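Local coordinates for protein trichosurin (Trichosurus vulpecula, PDB 2RA6) that probably carries small molecules in possum milk whey as a dimeric lipocalin, and binds 4-ethylphenol in its barrel, at residues Thr30-Ser35 and Glu155-Ile160; Lys105-Ala110 and Phe129-Asn134. The protein carries 1 engineered substitution. One frame throughout, in Å; residues are numbered along the deposited sequence.

Interaction 1 of 2, residues Thr30-Ser35 and Glu155-Ile160; sequences TVVLAS and ENILDI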
loop_
_atom_site.group_PDB
_atom_site.type_symbol
_atom_site.label_atom_id
_atom_site.label_comp_id
_atom_site.label_asym_id
_atom_site.label_seq_id
_atom_site.Cartn_x
_atom_site.Cartn_y
_atom_site.Cartn_z
ATOM N N THR B 30 -14.358 15.729 2.695
ATOM C CA THR B 30 -12.922 15.567 2.506
ATOM C C THR B 30 -12.291 16.769 3.206
ATOM O O THR B 30 -12.640 17.913 2.924
ATOM C CB THR B 30 -12.551 15.564 1.019
ATOM O OG1 THR B 30 -13.079 14.384 0.400
ATOM C CG2 THR B 30 -11.033 15.589 0.845
ATOM N N VAL B 31 -11.361 16.503 4.119
ATOM C CA VAL B 31 -10.712 17.560 4.883
ATOM C C VAL B 31 -9.254 17.761 4.474
ATOM O O VAL B 31 -8.793 18.894 4.350
ATOM C CB VAL B 31 -10.805 17.248 6.387
ATOM C CG1 VAL B 31 -10.146 18.353 7.199
ATOM C CG2 VAL B 31 -12.280 17.109 6.781
ATOM N N VAL B 32 -8.538 16.661 4.255
ATOM C CA VAL B 32 -7.142 16.740 3.836
ATOM C C VAL B 32 -6.847 15.691 2.773
ATOM O O VAL B 32 -7.342 14.570 2.836
ATOM C CB VAL B 32 -6.166 16.523 5.021
ATOM C CG1 VAL B 32 -4.727 16.837 4.575
ATOM C CG2 VAL B 32 -6.548 17.424 6.191
ATOM N N LEU B 33 -6.060 16.083 1.776
ATOM C CA LEU B 33 -5.640 15.196 0.702
ATOM C C LEU B 33 -4.117 15.263 0.716
ATOM O O LEU B 33 -3.539 16.312 1.009
ATOM C CB LEU B 33 -6.153 15.697 -0.651
ATOM C CG LEU B 33 -7.657 15.635 -0.932
ATOM C CD1 LEU B 33 -7.962 16.320 -2.261
ATOM C CD2 LEU B 33 -8.116 14.187 -0.960
ATOM N N ALA B 34 -3.470 14.148 0.419
ATOM C CA ALA B 34 -2.013 14.114 0.383
ATOM C C ALA B 34 -1.632 13.076 -0.644
ATOM O O ALA B 34 -2.322 12.072 -0.812
ATOM C CB ALA B 34 -1.451 13.750 1.751
ATOM N N SER B 35 -0.548 13.325 -1.365
ATOM C CA SER B 35 -0.139 12.377 -2.384
ATOM C C SER B 35 1.331 12.458 -2.699
ATOM O O SER B 35 1.966 13.493 -2.502
ATOM C CB SER B 35 -0.924 12.613 -3.675
ATOM O OG SER B 35 -0.550 11.682 -4.686
ATOM N N GLU B 155 4.527 20.293 1.258
ATOM C CA GLU B 155 3.851 20.872 0.104
ATOM C C GLU B 155 2.933 19.889 -0.611
ATOM O O GLU B 155 2.065 20.298 -1.379
ATOM C CB GLU B 155 4.887 21.411 -0.885
ATOM C CG GLU B 155 5.748 22.526 -0.327
ATOM C CD GLU B 155 6.942 22.831 -1.212
ATOM O OE1 GLU B 155 7.796 21.933 -1.387
ATOM O OE2 GLU B 155 7.024 23.966 -1.729
ATOM N N ASN B 156 3.124 18.597 -0.358
ATOM C CA ASN B 156 2.306 17.565 -0.993
ATOM C C ASN B 156 1.040 17.259 -0.206
ATOM O O ASN B 156 0.318 16.316 -0.520
ATOM C CB ASN B 156 3.124 16.290 -1.179
ATOM C CG ASN B 156 4.004 16.348 -2.409
ATOM O OD1 ASN B 156 4.612 17.377 -2.702
ATOM N ND2 ASN B 156 4.081 15.240 -3.133
ATOM N N ILE B 157 0.786 18.065 0.816
ATOM C CA ILE B 157 -0.402 17.917 1.645
ATOM C C ILE B 157 -1.295 19.117 1.358
ATOM O O ILE B 157 -0.834 20.261 1.372
ATOM C CB ILE B 157 -0.042 17.920 3.143
ATOM C CG1 ILE B 157 0.819 16.706 3.477
ATOM C CG2 ILE B 157 -1.320 17.935 3.983
ATOM C CD1 ILE B 157 1.445 16.757 4.861
ATOM N N LEU B 158 -2.565 18.858 1.079
ATOM C CA LEU B 158 -3.511 19.927 0.808
ATOM C C LEU B 158 -4.664 19.865 1.795
ATOM O O LEU B 158 -5.480 18.950 1.742
ATOM C CB LEU B 158 -4.059 19.817 -0.614
ATOM C CG LEU B 158 -3.030 19.937 -1.741
ATOM C CD1 LEU B 158 -3.725 19.795 -3.088
ATOM C CD2 LEU B 158 -2.327 21.287 -1.642
ATOM N N ASP B 159 -4.715 20.830 2.706
ATOM C CA ASP B 159 -5.794 20.899 3.685
ATOM C C ASP B 159 -6.871 21.696 2.960
ATOM O O ASP B 159 -6.734 22.906 2.792
ATOM C CB ASP B 159 -5.329 21.670 4.921
ATOM C CG ASP B 159 -6.396 21.758 5.995
ATOM O OD1 ASP B 159 -7.593 21.692 5.655
ATOM O OD2 ASP B 159 -6.035 21.909 7.182
ATOM N N ILE B 160 -7.935 21.037 2.517
ATOM C CA ILE B 160 -8.963 21.763 1.786
ATOM C C ILE B 160 -10.091 22.308 2.650
ATOM O O ILE B 160 -11.064 22.855 2.133
ATOM C CB ILE B 160 -9.574 20.914 0.665
ATOM C CG1 ILE B 160 -10.297 19.711 1.263
ATOM C CG2 ILE B 160 -8.486 20.484 -0.316
ATOM C CD1 ILE B 160 -11.196 19.001 0.274
#

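Interaction 2 of 2, residues Lys105-Ala110 and Phe129-Asn134; sequences KPNEYA and FGRTPN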
loop_
_atom_site.group_PDB
_atom_site.type_symbol
_atom_site.label_atom_id
_atom_site.label_comp_id
_atom_site.label_asym_id
_atom_site.label_seq_id
_atom_site.Cartn_x
_atom_site.Cartn_y
_atom_site.Cartn_z
ATOM N N LYS B 105 -10.808 6.610 15.650
ATOM C CA LYS B 105 -12.081 7.194 16.064
ATOM C C LYS B 105 -13.013 7.158 14.856
ATOM O O LYS B 105 -13.267 8.182 14.220
ATOM C CB LYS B 105 -11.872 8.633 16.544
ATOM C CG LYS B 105 -11.125 8.726 17.866
ATOM C CD LYS B 105 -10.960 10.166 18.326
ATOM C CE LYS B 105 -9.888 10.886 17.529
ATOM N NZ LYS B 105 -8.546 10.273 17.743
ATOM N N PRO B 106 -13.545 5.967 14.538
ATOM C CA PRO B 106 -14.449 5.712 13.410
ATOM C C PRO B 106 -15.670 6.608 13.254
ATOM O O PRO B 106 -16.168 6.785 12.142
ATOM C CB PRO B 106 -14.822 4.240 13.593
ATOM C CG PRO B 106 -14.737 4.052 15.073
ATOM C CD PRO B 106 -13.465 4.786 15.414
ATOM N N ASN B 107 -16.147 7.178 14.356
ATOM C CA ASN B 107 -17.316 8.049 14.302
ATOM C C ASN B 107 -16.913 9.508 14.127
ATOM O O ASN B 107 -17.758 10.369 13.880
ATOM C CB ASN B 107 -18.142 7.907 15.583
ATOM C CG ASN B 107 -19.537 8.489 15.443
ATOM O OD1 ASN B 107 -20.217 8.745 16.438
ATOM N ND2 ASN B 107 -19.976 8.687 14.203
ATOM N N GLU B 108 -15.619 9.782 14.262
ATOM C CA GLU B 108 -15.113 11.142 14.128
ATOM C C GLU B 108 -14.410 11.393 12.794
ATOM O O GLU B 108 -14.580 12.452 12.192
ATOM C CB GLU B 108 -14.153 11.468 15.278
ATOM C CG GLU B 108 -14.829 11.706 16.628
ATOM C CD GLU B 108 -13.847 12.144 17.706
ATOM O OE1 GLU B 108 -12.921 12.922 17.389
ATOM O OE2 GLU B 108 -14.005 11.727 18.874
ATOM N N TYR B 109 -13.623 10.425 12.334
ATOM C CA TYR B 109 -12.905 10.583 11.074
ATOM C C TYR B 109 -12.649 9.250 10.399
ATOM O O TYR B 109 -12.786 8.194 11.009
ATOM C CB TYR B 109 -11.560 11.288 11.311
ATOM C CG TYR B 109 -10.455 10.405 11.873
ATOM C CD1 TYR B 109 -9.606 9.683 11.026
ATOM C CD2 TYR B 109 -10.259 10.286 13.245
ATOM C CE1 TYR B 109 -8.592 8.869 11.533
ATOM C CE2 TYR B 109 -9.248 9.473 13.763
ATOM C CZ TYR B 109 -8.421 8.768 12.906
ATOM O OH TYR B 109 -7.426 7.951 13.411
ATOM N N ALA B 110 -12.275 9.317 9.127
ATOM C CA ALA B 110 -11.947 8.133 8.358
ATOM C C ALA B 110 -10.707 8.456 7.541
ATOM O O ALA B 110 -10.595 9.539 6.955
ATOM C CB ALA B 110 -13.094 7.757 7.430
ATOM N N PHE B 129 -11.099 12.096 5.967
ATOM C CA PHE B 129 -12.496 12.524 5.951
ATOM C C PHE B 129 -13.007 12.845 7.343
ATOM O O PHE B 129 -12.635 12.185 8.318
ATOM C CB PHE B 129 -13.420 11.431 5.408
ATOM C CG PHE B 129 -13.124 10.994 4.006
ATOM C CD1 PHE B 129 -12.427 11.807 3.118
ATOM C CD2 PHE B 129 -13.617 9.778 3.558
ATOM C CE1 PHE B 129 -12.233 11.408 1.798
ATOM C CE2 PHE B 129 -13.432 9.370 2.249
ATOM C CZ PHE B 129 -12.737 10.189 1.364
ATOM N N GLY B 130 -13.879 13.843 7.415
ATOM C CA GLY B 130 -14.479 14.232 8.680
ATOM C C GLY B 130 -15.992 14.238 8.563
ATOM O O GLY B 130 -16.537 14.249 7.453
ATOM N N ARG B 131 -16.674 14.207 9.707
ATOM C CA ARG B 131 -18.139 14.240 9.724
ATOM C C ARG B 131 -18.638 15.614 9.302
ATOM O O ARG B 131 -19.777 15.761 8.840
ATOM C CB ARG B 131 -18.678 13.927 11.126
ATOM C CG ARG B 131 -18.585 12.469 11.515
ATOM C CD ARG B 131 -19.265 11.594 10.484
ATOM N NE ARG B 131 -19.405 10.221 10.947
ATOM C CZ ARG B 131 -19.922 9.238 10.220
ATOM N NH1 ARG B 131 -20.349 9.476 8.986
ATOM N NH2 ARG B 131 -20.020 8.015 10.731
ATOM N N THR B 132 -17.781 16.617 9.482
ATOM C CA THR B 132 -18.086 17.990 9.115
ATOM C C THR B 132 -16.927 18.497 8.245
ATOM O O THR B 132 -15.924 17.790 8.066
ATOM C CB THR B 132 -18.273 18.889 10.368
ATOM O OG1 THR B 132 -17.014 19.077 11.024
ATOM C CG2 THR B 132 -19.253 18.239 11.351
ATOM N N PRO B 133 -17.036 19.722 7.704
ATOM C CA PRO B 133 -15.998 20.300 6.842
ATOM C C PRO B 133 -14.572 20.383 7.370
ATOM O O PRO B 133 -13.633 20.520 6.587
ATOM C CB PRO B 133 -16.553 21.682 6.510
ATOM C CG PRO B 133 -18.026 21.473 6.564
ATOM C CD PRO B 133 -18.179 20.651 7.810
ATOM N N ASN B 134 -14.399 20.312 8.683
ATOM C CA ASN B 134 -13.055 20.411 9.250
ATOM C C ASN B 134 -12.859 19.352 10.328
ATOM O O ASN B 134 -13.813 18.702 10.751
ATOM C CB ASN B 134 -12.853 21.808 9.852
ATOM C CG ASN B 134 -11.405 22.282 9.784
ATOM O OD1 ASN B 134 -10.471 21.480 9.696
ATOM N ND2 ASN B 134 -11.215 23.599 9.844
#

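Interaction 1 of 2, residues Thr30-Ser35 and Glu155-Ile160
N156 and S35 pair twice, and one of the two bonds comes from a side chain. N156 lies in the 3-10 turn just before strand 157-159. Its ND2 donates to S35 O at 2.8 Å, in the plane of that carbonyl. S35 N in turn reaches N156 O at 3.2 Å. An alanine in place of N156 would probably leave S35 O without this amide donor. Beyond this pair the strands are antiparallel. L158 N gives a nearly straight bond to L33 O at 2.7 Å, and L33 N returns one to L158 O. V32, A34, I157 and D159 share one face of the ladder. There V32 CG1 packs on I157 CG2 at 3.6 Å. At the far end I160 N makes a bent bond to V31 O (133° at the hydrogen). The I160 CG1 branch sits between backbone N and carbonyl carbon (chi1 64°). Its CD1 presses tightly on T30 CG2, at 3.5 Å. D159 OD2 forms a salt bridge with K140, and OD1 bonds to S161 OG. Strand 29-35 lies between 157-159 and 121-130; V31 and V32 both face L128 in a classic beta bulge. Helix 137-148 packs on V32 and I157 through F143, E144 and F147.

Interaction 2 of 2, residues Lys105-Ala110 and Phe129-Asn134
R131 reaches across to the turn before strand 109-118 and lies against N107. Its CB points toward 105-110, but CG makes the first close contact, 3.3 Å from N107 O. The chain bends at chi2 (-55°), which sets CD 3.9 Å from the same oxygen. NE then gives N107 O a weak hydrogen bond of 3.4 Å, with the oxygen at the edge of the guanidinium and in its plane. NH2 ends 3.5 Å from N107 ND2, where the amide and guanidinium planes stand 82° apart. NH1 turns to another partner, H27 O, and the group also makes a cation-pi contact with W28. Next to R131 the strands pair in antiparallel fashion. F129 N donates to A110 O at 2.8 Å, and A110 N donates back to F129 O at 3.0 Å. A110 CB and F129 CB meet on one face at 4.2 Å. This is the open end of the 109-118/121-130 hairpin of the lipocalin barrel. The partners of the R131 guanidinium named here are neutral: two carbonyl oxygens, one of them weakly bound, and the W28 ring. R26 NH2, a like charge, lies close to R131 NH2, and these neutral partners would probably offset some of that repulsion.

Overall arrangement
The two contacts belong to one barrel sheet, with centres about 15 Å apart. Interaction 1 joins strand 29-35 to the last strand, 157-159. Interaction 2 pairs the open end of the hairpin 109-118/121-130, and along the chain it is nested inside the loop closed by interaction 1. They touch where 29-35 runs beside 121-130: T30 OG1 lies 3.4 Å from F129 CE1, and V31 CG2 lies 3.7 Å from G130 N. F129 lines the pocket, its side chain about 3 Å from bound 4-ethylphenol. The side chain of T30 is about 7 Å from the bound 4-ethylphenol. The backbones of zinc ligands H27 and H29 bond to the R131 side chain and the G130 backbone, respectively.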